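Local coordinates for protein major pollen allergen Pla l 1 (Plantago lanceolata, PDB 4Z8W) that is a secreted member of the Ole e 1-like family that binds zinc, though its biological role is not firmly established, at residues Q37-D41 against Y51-G55. Residues are numbered along the deposited sequence; the frame is centred on the assembly and turned at random. Where two conformers were deposited one is given.
Sequences QVQLD and YSIGG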
loop_
_atom_site.group_PDB
_atom_site.type_symbol
_atom_site.label_atom_id
_atom_site.label_comp_id
_atom_site.label_asym_id
_atom_site.label_seq_id
_atom_site.Cartn_x
_atom_site.Cartn_y
_atom_site.Cartn_z
ATOM N N GLN A 37 -6.739 -1.497 -6.094
ATOM C CA GLN A 37 -7.182 -0.285 -5.469
ATOM C C GLN A 37 -6.622 -0.211 -4.044
ATOM O O GLN A 37 -6.760 -1.164 -3.263
ATOM C CB GLN A 37 -8.713 -0.227 -5.454
ATOM C CG GLN A 37 -9.352 -0.164 -6.872
ATOM C CD GLN A 37 -10.850 -0.498 -6.878
ATOM O OE1 GLN A 37 -11.592 -0.266 -5.886
ATOM N NE2 GLN A 37 -11.290 -1.098 -7.960
ATOM N N VAL A 38 -6.083 0.976 -3.718
ATOM C CA VAL A 38 -5.457 1.265 -2.430
ATOM C C VAL A 38 -6.138 2.504 -1.812
ATOM O O VAL A 38 -6.885 3.237 -2.478
ATOM C CB VAL A 38 -3.921 1.451 -2.560
ATOM C CG1 VAL A 38 -3.225 0.251 -3.245
ATOM C CG2 VAL A 38 -3.603 2.689 -3.387
ATOM N N GLN A 39 -5.940 2.731 -0.530
ATOM C CA GLN A 39 -6.486 3.925 0.073
ATOM C C GLN A 39 -5.529 4.468 1.142
ATOM O O GLN A 39 -5.065 3.698 2.020
ATOM C CB GLN A 39 -7.831 3.582 0.720
ATOM C CG GLN A 39 -8.541 4.764 1.373
ATOM C CD GLN A 39 -9.967 4.413 1.708
ATOM O OE1 GLN A 39 -10.707 3.927 0.832
ATOM N NE2 GLN A 39 -10.350 4.585 2.980
ATOM N N LEU A 40 -5.212 5.748 0.990
ATOM C CA LEU A 40 -4.546 6.597 2.044
ATOM C C LEU A 40 -5.551 7.133 3.079
ATOM O O LEU A 40 -6.577 7.725 2.710
ATOM C CB LEU A 40 -3.751 7.742 1.383
ATOM C CG LEU A 40 -3.257 8.804 2.434
ATOM C CD1 LEU A 40 -2.165 8.218 3.338
ATOM C CD2 LEU A 40 -2.787 10.137 1.830
ATOM N N ASP A 41 -5.332 6.850 4.364
ATOM C CA ASP A 41 -6.148 7.358 5.470
ATOM C C ASP A 41 -5.246 8.009 6.485
ATOM O O ASP A 41 -4.239 7.380 6.908
ATOM C CB ASP A 41 -6.895 6.213 6.182
ATOM C CG ASP A 41 -7.905 5.501 5.244
ATOM O OD1 ASP A 41 -8.711 6.192 4.612
ATOM O OD2 ASP A 41 -7.832 4.276 5.075
ATOM N N TYR A 51 -8.978 12.346 6.845
ATOM C CA TYR A 51 -8.571 12.698 5.473
ATOM C C TYR A 51 -8.242 11.375 4.824
ATOM O O TYR A 51 -7.457 10.578 5.409
ATOM C CB TYR A 51 -7.366 13.616 5.458
ATOM C CG TYR A 51 -6.811 13.970 4.100
ATOM C CD1 TYR A 51 -7.343 15.016 3.382
ATOM C CD2 TYR A 51 -5.710 13.270 3.541
ATOM C CE1 TYR A 51 -6.843 15.408 2.147
ATOM C CE2 TYR A 51 -5.220 13.627 2.269
ATOM C CZ TYR A 51 -5.811 14.700 1.578
ATOM O OH TYR A 51 -5.345 15.120 0.328
ATOM N N SER A 52 -8.846 11.148 3.660
ATOM C CA SER A 52 -8.754 9.869 2.943
ATOM C C SER A 52 -8.664 10.122 1.469
ATOM O O SER A 52 -9.318 11.031 1.002
ATOM C CB SER A 52 -10.007 9.035 3.165
ATOM O OG SER A 52 -9.891 8.293 4.343
ATOM N N ILE A 53 -7.848 9.349 0.760
ATOM C CA ILE A 53 -7.769 9.426 -0.712
ATOM C C ILE A 53 -7.478 8.026 -1.314
ATOM O O ILE A 53 -6.653 7.276 -0.779
ATOM C CB ILE A 53 -6.834 10.496 -1.223
ATOM C CG1 ILE A 53 -6.397 10.179 -2.648
ATOM C CG2 ILE A 53 -5.683 10.710 -0.306
ATOM C CD1 ILE A 53 -5.062 10.750 -2.975
ATOM N N GLY A 54 -8.195 7.695 -2.402
ATOM C CA GLY A 54 -8.147 6.383 -3.055
ATOM C C GLY A 54 -7.520 6.511 -4.431
ATOM O O GLY A 54 -7.463 7.598 -4.950
ATOM N N GLY A 55 -6.931 5.437 -4.964
ATOM C CA GLY A 55 -6.438 5.410 -6.360
ATOM C C GLY A 55 -6.111 3.960 -6.738
ATOM O O GLY A 55 -6.203 3.019 -5.896
#
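V38 and L40 pair with G55 and I53 as the hydrogen-bonded pairs of an antiparallel ladder, the two strand axes running at 163° to each other. V38 N points almost straight at G55 O (3.0 Å), while the return bond from G55 N to V38 O is weak at 3.3 Å. The L40-I53 bonds are shorter, L40 N to I53 O 2.7 Å and I53 N to L40 O 2.8 Å, though the first is bent, 144° at the hydrogen. Q39 faces G54 between these rungs, and D41 faces S52 just past the second, both as non-hydrogen-bonded pairs. The strands form a beta hairpin whose connecting loop carries the zinc ligand D45; 51-55 edges a four-stranded antiparallel sheet, and 37-41 is bonded on its other flank to strand 74-80. On the face carrying V38, L40 and I53, strand 62-68 packs against the hairpin. Here L40 CD2 sits 3.6 Å from I53 CG2 and also approaches the edge of the Y51 ring near its plane; that ring stacks on H71, and Y51 OH bonds to V68 N. The other face is polar. With CG anti to its backbone N (chi1 -179°), the extended Q39 chain rises off the sheet and its amide leans toward D41: NE2 donates to the syn lone pair of D41 OD1 (2.8 Å), which lies close to the amide plane. In the conformer given, S52 OG also lies 2.4 Å from D41 OD1, a doubtfully short bond.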